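PDB 2WAO: endoglucanase E from Clostridium thermocellum, which is a cellulase whose C-terminal family 2 carbohydrate esterase domain, the part in this structure, binds cello-oligosaccharides and probably removes acetyl groups from plant polysaccharides. Local coordinates for residues 130-135 with 218-223; 178-183 with 223-228. All coordinates share one frame; numbering follows the deposited sequence.

Interaction 1. Residues 130-135 with 218-223; sequences DSITCA and VINLGT. With BGC (beta-D-glucopyranose), chain B; FMT (formic acid), chain C.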
ATOM      1  N   ASP A 130      -6.967  -1.625   3.998  1.00  3.05           N
ATOM      2  CA  ASP A 130      -6.915  -2.705   5.009  1.00  4.19           C
ATOM      3  C   ASP A 130      -6.149  -3.874   4.382  1.00  4.22           C
ATOM      4  O   ASP A 130      -5.170  -3.656   3.632  1.00  4.74           O
ATOM      5  CB  ASP A 130      -8.355  -3.037   5.468  1.00  2.90           C
ATOM      6  CG  ASP A 130      -9.320  -3.390   4.257  1.00  9.23           C
ATOM      7  OD1 ASP A 130      -8.835  -3.836   3.147  1.00  9.51           O
ATOM      8  OD2 ASP A 130     -10.557  -3.261   4.418  1.00 11.19           O
ATOM      9  N   SER A 131      -6.587  -5.110   4.630  1.00  4.66           N
ATOM     10  CA  SER A 131      -5.843  -6.288   4.180  0.75  5.21           C
ATOM     11  C   SER A 131      -5.756  -6.368   2.675  1.00  4.51           C
ATOM     12  O   SER A 131      -4.785  -6.861   2.150  1.00  4.25           O
ATOM     13  CB  SER A 131      -6.504  -7.575   4.676  0.75  5.92           C
ATOM     14  OG  SER A 131      -6.647  -7.548   6.089  0.75  7.66           O
ATOM     15  N   ILE A 132      -6.815  -5.887   1.989  1.00  4.13           N
ATOM     16  CA  ILE A 132      -6.903  -5.958   0.546  1.00  3.78           C
ATOM     17  C   ILE A 132      -5.770  -5.087  -0.030  1.00  4.40           C
ATOM     18  O   ILE A 132      -5.058  -5.515  -0.934  1.00  4.03           O
ATOM     19  CB  ILE A 132      -8.291  -5.484   0.042  1.00  2.83           C
ATOM     20  CG1 ILE A 132      -9.397  -6.423   0.592  1.00  5.05           C
ATOM     21  CG2 ILE A 132      -8.318  -5.568  -1.543  1.00  5.48           C
ATOM     22  CD1 ILE A 132     -10.794  -5.808   0.549  1.00  6.78           C
ATOM     23  N   THR A 133      -5.559  -3.896   0.529  1.00  4.02           N
ATOM     24  CA  THR A 133      -4.476  -3.040  -0.018  1.00  4.51           C
ATOM     25  C   THR A 133      -3.080  -3.411   0.409  1.00  5.57           C
ATOM     26  O   THR A 133      -2.118  -3.229  -0.339  1.00  6.56           O
ATOM     27  CB  THR A 133      -4.848  -1.499  -0.194  1.00  8.47           C
ATOM     28  OG1 THR A 133      -3.812  -0.551   0.157  1.00 10.55           O
ATOM     29  CG2 THR A 133      -6.174  -1.165   0.130  1.00  2.16           C
ATOM     30  N   CYS A 134      -2.989  -4.074   1.546  1.00  2.73           N
ATOM     31  CA  CYS A 134      -1.754  -4.792   1.975  1.00  4.38           C
ATOM     32  C   CYS A 134      -1.397  -5.989   1.061  1.00  4.78           C
ATOM     33  O   CYS A 134      -0.256  -6.473   1.105  1.00  6.29           O
ATOM     34  CB  CYS A 134      -1.937  -5.301   3.426  1.00  4.50           C
ATOM     35  SG  CYS A 134      -1.914  -3.953   4.644  1.00  7.67           S
ATOM     36  N   ALA A 135      -2.371  -6.474   0.278  1.00  3.57           N
ATOM     37  CA  ALA A 135      -2.235  -7.698  -0.535  1.00  4.52           C
ATOM     38  C   ALA A 135      -1.981  -8.929   0.369  1.00  4.94           C
ATOM     39  O   ALA A 135      -1.260  -9.847  -0.049  1.00  4.03           O
ATOM     40  CB  ALA A 135      -1.108  -7.587  -1.574  1.00  4.38           C
ATOM     41  N   VAL A 218      -6.975   7.017  -2.896  1.00  2.23           N
ATOM     42  CA  VAL A 218      -7.875   5.884  -3.055  1.00  3.16           C
ATOM     43  C   VAL A 218      -8.127   5.309  -1.661  1.00  3.92           C
ATOM     44  O   VAL A 218      -7.178   4.957  -0.937  1.00  3.24           O
ATOM     45  CB  VAL A 218      -7.247   4.813  -4.017  1.00  4.11           C
ATOM     46  CG1 VAL A 218      -8.166   3.585  -4.167  1.00  4.32           C
ATOM     47  CG2 VAL A 218      -6.969   5.421  -5.417  1.00  2.99           C
ATOM     48  N   ILE A 219      -9.401   5.168  -1.318  1.00  2.95           N
ATOM     49  CA  ILE A 219      -9.750   4.649  -0.003  1.00  3.12           C
ATOM     50  C   ILE A 219     -10.450   3.319  -0.233  1.00  3.06           C
ATOM     51  O   ILE A 219     -11.412   3.252  -0.983  1.00  4.39           O
ATOM     52  CB  ILE A 219     -10.667   5.651   0.755  1.00  4.41           C
ATOM     53  CG1 ILE A 219      -9.986   7.036   0.896  1.00  2.06           C
ATOM     54  CG2 ILE A 219     -11.039   5.058   2.142  1.00  2.38           C
ATOM     55  CD1 ILE A 219     -10.897   8.164   1.488  1.00  2.92           C
ATOM     56  N   ASN A 220      -9.998   2.267   0.428  1.00  3.82           N
ATOM     57  CA  ASN A 220     -10.720   0.987   0.327  1.00  4.28           C
ATOM     58  C   ASN A 220     -10.875   0.440   1.716  1.00  4.76           C
ATOM     59  O   ASN A 220     -10.002  -0.229   2.214  1.00  5.17           O
ATOM     60  CB  ASN A 220     -10.041  -0.023  -0.634  1.00  5.95           C
ATOM     61  CG  ASN A 220     -10.933  -1.261  -0.890  1.00  9.86           C
ATOM     62  OD1 ASN A 220     -11.744  -1.659  -0.020  1.00 11.46           O
ATOM     63  ND2 ASN A 220     -10.799  -1.869  -2.082  1.00 15.25           N
ATOM     64  N   LEU A 221     -11.969   0.831   2.364  1.00  4.27           N
ATOM     65  CA  LEU A 221     -12.199   0.505   3.751  1.00  5.99           C
ATOM     66  C   LEU A 221     -13.657   0.097   3.904  1.00  5.70           C
ATOM     67  O   LEU A 221     -14.514   0.562   3.157  1.00  7.10           O
ATOM     68  CB  LEU A 221     -11.931   1.720   4.640  1.00  6.20           C
ATOM     69  CG  LEU A 221     -10.473   2.166   4.759  1.00  5.55           C
ATOM     70  CD1 LEU A 221     -10.531   3.579   5.442  1.00  3.94           C
ATOM     71  CD2 LEU A 221      -9.707   1.115   5.587  1.00  6.47           C
ATOM     72  N   GLY A 222     -13.916  -0.721   4.913  1.00  7.01           N
ATOM     73  CA  GLY A 222     -15.284  -1.038   5.299  1.00  7.28           C
ATOM     74  C   GLY A 222     -15.474  -2.532   5.269  1.00  6.82           C
ATOM     75  O   GLY A 222     -16.439  -3.023   5.844  1.00  6.87           O
ATOM     76  N   THR A 223     -14.561  -3.283   4.640  1.00  6.85           N
ATOM     77  CA  THR A 223     -14.657  -4.765   4.732  1.00  6.50           C
ATOM     78  C   THR A 223     -14.742  -5.274   6.176  1.00  7.16           C
ATOM     79  O   THR A 223     -15.599  -6.121   6.516  1.00  6.55           O
ATOM     80  CB  THR A 223     -13.481  -5.502   3.982  1.00  8.22           C
ATOM     81  OG1 THR A 223     -13.515  -5.111   2.611  1.00  9.57           O
ATOM     82  CG2 THR A 223     -13.658  -7.029   4.020  1.00  5.71           C
TER
HETATM   83  C2  BGC B   4      -8.729 -13.873   8.969  1.00 13.82           C
HETATM   84  C3  BGC B   4      -8.141 -13.066  10.117  1.00 13.03           C
HETATM   85  C4  BGC B   4      -7.659 -11.706   9.599  1.00 11.36           C
HETATM   86  C5  BGC B   4      -8.831 -11.001   8.882  1.00 12.26           C
HETATM   87  C6  BGC B   4      -8.526  -9.577   8.377  1.00 14.52           C
HETATM   88  C1  BGC B   4      -9.813 -13.061   8.267  1.00 12.63           C
HETATM   89  O2  BGC B   4      -9.213 -15.123   9.471  1.00 14.16           O
HETATM   90  O3  BGC B   4      -7.044 -13.784  10.697  1.00 15.14           O
HETATM   91  O4  BGC B   4      -7.400 -11.069  10.748  1.00 13.99           O
HETATM   92  O5  BGC B   4      -9.276 -11.833   7.812  1.00 11.79           O
HETATM   93  O6  BGC B   4      -7.457  -9.640   7.450  1.00 16.86           O
HETATM   94  C   FMT C1340      -9.595  -6.137   5.507  0.50 27.84           C
HETATM   95  O1  FMT C1340      -8.939  -6.738   6.372  0.50 27.26           O
HETATM   96  O2  FMT C1340      -9.920  -6.551   4.385  0.50 27.99           O
HETATM   97  O   HOH W   1     -12.262  -2.746   2.675  1.00  7.68           O
HETATM   98  O   HOH W   2     -12.031  -2.398   6.408  1.00  9.76           O
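The carboxylate of Asp130 lies between Leu221 on one face and a bound formic acid molecule, probably from the crystallisation liquor, on the other. On the formic acid face, Asp130 CG stands 3.0 Å from the ligand carbon, the two planes inclined at about 58°. Leu221 CD2 approaches the opposite face off-centre, beside Asp130 CB at 4.4 Å. At the OD2 edge, Thr223 CB comes to 3.7 Å from Asp130 OD2. Two waters also sit there. One lies 2.5 Å from Asp130 OD2 and meets Asn220 OD1 and Thr223 N; the second, 2.6 Å from OD2, accepts from Gly222 N. Both segments are thus tied through solvent rather than by direct bonds. Asp130 is the N-cap residue of helix 131-134: its OD1 makes the capping bond, accepting from Ile132 N at 3.1 Å, on its anti side and 27° out of the carboxylate plane. With CG between the backbone N and the carbonyl carbon (chi1 54°), the group folds back over the helix start. Glycine fits at 222, where a beta carbon would collide with Leu221 O.

Asp130 and Ser131 belong to the GDS motif of the SGNH hydrolases, whose serine is the nucleophile in relatives. Ser131 lines the glycan pocket, where glucose O6 donates to its OG, consistent with such a role. Van der Waals contacts complete the join: Ile132 CD1 touches Thr223 OG1 at 3.5 Å, the side chains crossing near a right angle, and Thr133 CG2 meets Asn220 CB at 4.1 Å.

Asn220 also donates through ND2 to Gly261 O. Its strand, 216-220, runs in the parallel sheet between 123-129 and 255-260; helices 313-331 and 158-165 cover Ile132 and Asn220, whereas helix 233-250 packs on Leu221.

Interaction 2. Residues 178-183 with 223-228; sequences IGLTMN and TNDFST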
ATOM      1  N   ILE A 178      -8.035  -3.671   9.684  1.00  4.04           N
ATOM      2  CA  ILE A 178      -8.456  -2.383  10.239  1.00  2.94           C
ATOM      3  C   ILE A 178      -9.780  -1.915   9.596  1.00  3.86           C
ATOM      4  O   ILE A 178     -10.059  -2.254   8.426  1.00  4.10           O
ATOM      5  CB  ILE A 178      -7.341  -1.313  10.006  1.00  2.46           C
ATOM      6  CG1 ILE A 178      -7.370  -0.276  11.148  1.00  2.35           C
ATOM      7  CG2 ILE A 178      -7.403  -0.662   8.570  1.00  2.00           C
ATOM      8  CD1 ILE A 178      -6.120   0.636  11.168  1.00  2.00           C
ATOM      9  N   GLY A 179     -10.545  -1.116  10.329  1.00  3.92           N
ATOM     10  CA  GLY A 179     -11.786  -0.563   9.788  1.00  4.81           C
ATOM     11  C   GLY A 179     -11.954   0.878  10.218  1.00  4.99           C
ATOM     12  O   GLY A 179     -11.054   1.499  10.849  1.00  4.82           O
ATOM     13  N   LEU A 180     -13.119   1.410   9.865  1.00  4.51           N
ATOM     14  CA  LEU A 180     -13.486   2.738  10.221  1.00  4.98           C
ATOM     15  C   LEU A 180     -14.124   2.789  11.613  1.00  5.24           C
ATOM     16  O   LEU A 180     -13.931   3.795  12.355  1.00  4.57           O
ATOM     17  CB  LEU A 180     -14.514   3.308   9.238  1.00  3.85           C
ATOM     18  CG  LEU A 180     -13.784   3.761   7.987  1.00  8.09           C
ATOM     19  CD1 LEU A 180     -14.659   3.771   6.773  1.00 11.06           C
ATOM     20  CD2 LEU A 180     -13.155   5.157   8.243  1.00  5.93           C
ATOM     21  N   THR A 181     -14.938   1.777  11.931  1.00  5.07           N
ATOM     22  CA  THR A 181     -15.618   1.752  13.283  1.00  6.26           C
ATOM     23  C   THR A 181     -15.195   0.584  14.161  1.00  6.40           C
ATOM     24  O   THR A 181     -15.491   0.573  15.391  1.00  5.93           O
ATOM     25  CB  THR A 181     -17.186   1.684  13.160  1.00  5.78           C
ATOM     26  OG1 THR A 181     -17.562   0.386  12.706  1.00  8.82           O
ATOM     27  CG2 THR A 181     -17.692   2.741  12.193  1.00  8.43           C
ATOM     28  N   MET A 182     -14.563  -0.414  13.546  1.00  6.67           N
ATOM     29  CA  MET A 182     -14.173  -1.661  14.217  1.00  6.98           C
ATOM     30  C   MET A 182     -13.099  -2.344  13.396  1.00  7.65           C
ATOM     31  O   MET A 182     -13.003  -2.107  12.194  1.00  9.20           O
ATOM     32  CB  MET A 182     -15.394  -2.598  14.373  1.00  7.13           C
ATOM     33  CG  MET A 182     -15.945  -3.033  13.034  1.00  7.86           C
ATOM     34  SD  MET A 182     -17.420  -4.033  13.174  1.00 11.41           S
ATOM     35  CE  MET A 182     -16.625  -5.518  13.704  1.00 10.31           C
ATOM     36  N   ASN A 183     -12.309  -3.195  14.042  1.00  5.73           N
ATOM     37  CA  ASN A 183     -11.380  -4.064  13.359  1.00  6.71           C
ATOM     38  C   ASN A 183     -12.027  -5.428  13.140  1.00  6.04           C
ATOM     39  O   ASN A 183     -13.087  -5.695  13.682  1.00  5.37           O
ATOM     40  CB  ASN A 183     -10.088  -4.143  14.171  1.00  7.08           C
ATOM     41  CG  ASN A 183      -9.438  -2.775  14.265  1.00  9.86           C
ATOM     42  OD1 ASN A 183      -9.390  -2.029  13.273  1.00 11.29           O
ATOM     43  ND2 ASN A 183      -9.085  -2.379  15.468  1.00 16.67           N
ATOM     44  N   THR A 223     -14.561  -3.283   4.640  1.00  6.85           N
ATOM     45  CA  THR A 223     -14.657  -4.765   4.732  1.00  6.50           C
ATOM     46  C   THR A 223     -14.742  -5.274   6.176  1.00  7.16           C
ATOM     47  O   THR A 223     -15.599  -6.121   6.516  1.00  6.55           O
ATOM     48  CB  THR A 223     -13.481  -5.502   3.982  1.00  8.22           C
ATOM     49  OG1 THR A 223     -13.515  -5.111   2.611  1.00  9.57           O
ATOM     50  CG2 THR A 223     -13.658  -7.029   4.020  1.00  5.71           C
ATOM     51  N   ASN A 224     -13.920  -4.701   7.045  1.00  6.44           N
ATOM     52  CA  ASN A 224     -13.887  -5.189   8.425  1.00  5.22           C
ATOM     53  C   ASN A 224     -15.077  -4.660   9.211  1.00  5.31           C
ATOM     54  O   ASN A 224     -15.423  -5.208  10.243  1.00  6.75           O
ATOM     55  CB  ASN A 224     -12.508  -4.882   9.063  1.00  6.92           C
ATOM     56  CG  ASN A 224     -11.437  -5.637   8.383  1.00  6.86           C
ATOM     57  OD1 ASN A 224     -10.553  -5.048   7.700  1.00  6.75           O
ATOM     58  ND2 ASN A 224     -11.577  -6.943   8.394  1.00  4.58           N
ATOM     59  N   ASP A 225     -15.689  -3.583   8.724  1.00  4.99           N
ATOM     60  CA  ASP A 225     -16.920  -3.042   9.339  1.00  5.13           C
ATOM     61  C   ASP A 225     -18.185  -3.875   9.034  1.00  5.81           C
ATOM     62  O   ASP A 225     -19.200  -3.686   9.690  1.00  5.82           O
ATOM     63  CB  ASP A 225     -17.132  -1.595   8.915  1.00  5.23           C
ATOM     64  CG  ASP A 225     -15.982  -0.683   9.416  1.00  5.93           C
ATOM     65  OD1 ASP A 225     -16.027  -0.290  10.601  1.00  7.70           O
ATOM     66  OD2 ASP A 225     -15.028  -0.384   8.646  1.00  7.94           O
ATOM     67  N   PHE A 226     -18.121  -4.748   8.022  1.00  5.60           N
ATOM     68  CA  PHE A 226     -19.301  -5.550   7.609  1.00  6.71           C
ATOM     69  C   PHE A 226     -19.039  -7.027   7.422  1.00  8.58           C
ATOM     70  O   PHE A 226     -19.949  -7.748   6.989  1.00 11.05           O
ATOM     71  CB  PHE A 226     -19.966  -4.947   6.318  1.00  7.46           C
ATOM     72  CG  PHE A 226     -20.454  -3.580   6.522  1.00  7.15           C
ATOM     73  CD1 PHE A 226     -21.742  -3.360   7.082  1.00  8.01           C
ATOM     74  CD2 PHE A 226     -19.613  -2.474   6.250  1.00  5.80           C
ATOM     75  CE1 PHE A 226     -22.204  -2.103   7.364  1.00  9.41           C
ATOM     76  CE2 PHE A 226     -20.074  -1.175   6.542  1.00 10.76           C
ATOM     77  CZ  PHE A 226     -21.370  -0.988   7.088  1.00 10.48           C
ATOM     78  N   SER A 227     -17.837  -7.530   7.738  1.00  8.40           N
ATOM     79  CA  SER A 227     -17.582  -8.942   7.490  1.00  9.29           C
ATOM     80  C   SER A 227     -18.044  -9.848   8.638  1.00 10.07           C
ATOM     81  O   SER A 227     -18.166 -11.016   8.445  1.00 10.48           O
ATOM     82  CB  SER A 227     -16.127  -9.237   7.095  1.00  8.46           C
ATOM     83  OG  SER A 227     -15.240  -8.881   8.169  1.00 10.24           O
ATOM     84  N   THR A 228     -18.262  -9.306   9.838  1.00 10.89           N
ATOM     85  CA  THR A 228     -18.733 -10.149  10.932  1.00 12.25           C
ATOM     86  C   THR A 228     -20.041  -9.562  11.458  1.00 13.91           C
ATOM     87  O   THR A 228     -21.118 -10.038  11.060  1.00 17.15           O
ATOM     88  CB  THR A 228     -17.642 -10.375  12.030  1.00 11.06           C
ATOM     89  OG1 THR A 228     -17.172  -9.105  12.494  1.00 10.14           O
ATOM     90  CG2 THR A 228     -16.458 -11.227  11.472  1.00 11.66           C
TER
HETATM   91  O   HOH W   2     -12.031  -2.398   6.408  1.00  9.76           O
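Gly179 and Asn224 bring the loop 178-183 and the short helix 223-226 closest, their CA atoms 5.3 Å apart, and from there the loop curls so that successive amides turn toward Asp225. The Asp225 carboxylate fills this curl. OD2 takes Leu180 N at 2.9 Å on its syn lone pair, in a nearly straight bond (168°). OD1 receives two donors from Thr181: the backbone N at 2.7 Å on the syn side, and OG1, also at 2.7 Å, on the anti side. Thr181 sets its OG1 between the backbone N and the carbonyl carbon (chi1 72°), which lets one residue grip OD1 twice; Met182 N adds a weak bond. Gly179 is required by space, since a CB there would clash with Asp225 OD2 and with Met182 O.

Asn224 and Asp225 end the GxND block of SGNH hydrolases, whose asparagine in relatives contributes to the oxyanion hole. Asn224 lies beside a bound formic acid and glucose, consistent with that role, and a water bridges Ile178 O to its backbone N.

Nearer the surface, Met182 lays its CG 3.6 Å from Asn224 O, and a bend at chi3 (-75°) brings CE between Asn224 O and Thr228 OG1, the latter at 3.8 Å. Leu180 meanwhile packs against Phe236 and Ala239 of helix 233-250 and Ile192 of helix 192-195.

How the interactions relate
Both contacts are built on one continuous run, strand 216-220 leading into helix 223-226, and share Thr223. Interaction 1 lies deeper, at the C-terminal end of a central strand of the parallel sheet, and all its touching residues are buried; interaction 2 sits farther from the chain's centre and opens toward solvent at Met182 and Thr228. Their aspartates behave differently: in one the carboxylate caps its own helix and reaches across through water, in the other it accepts directly from N-H groups and a hydroxyl of the partner loop. They also touch each other. Asp130 CB packs 3.5 Å from Ile178 O, Leu221 meets Leu180 and Ile178, and one water takes part in both contacts.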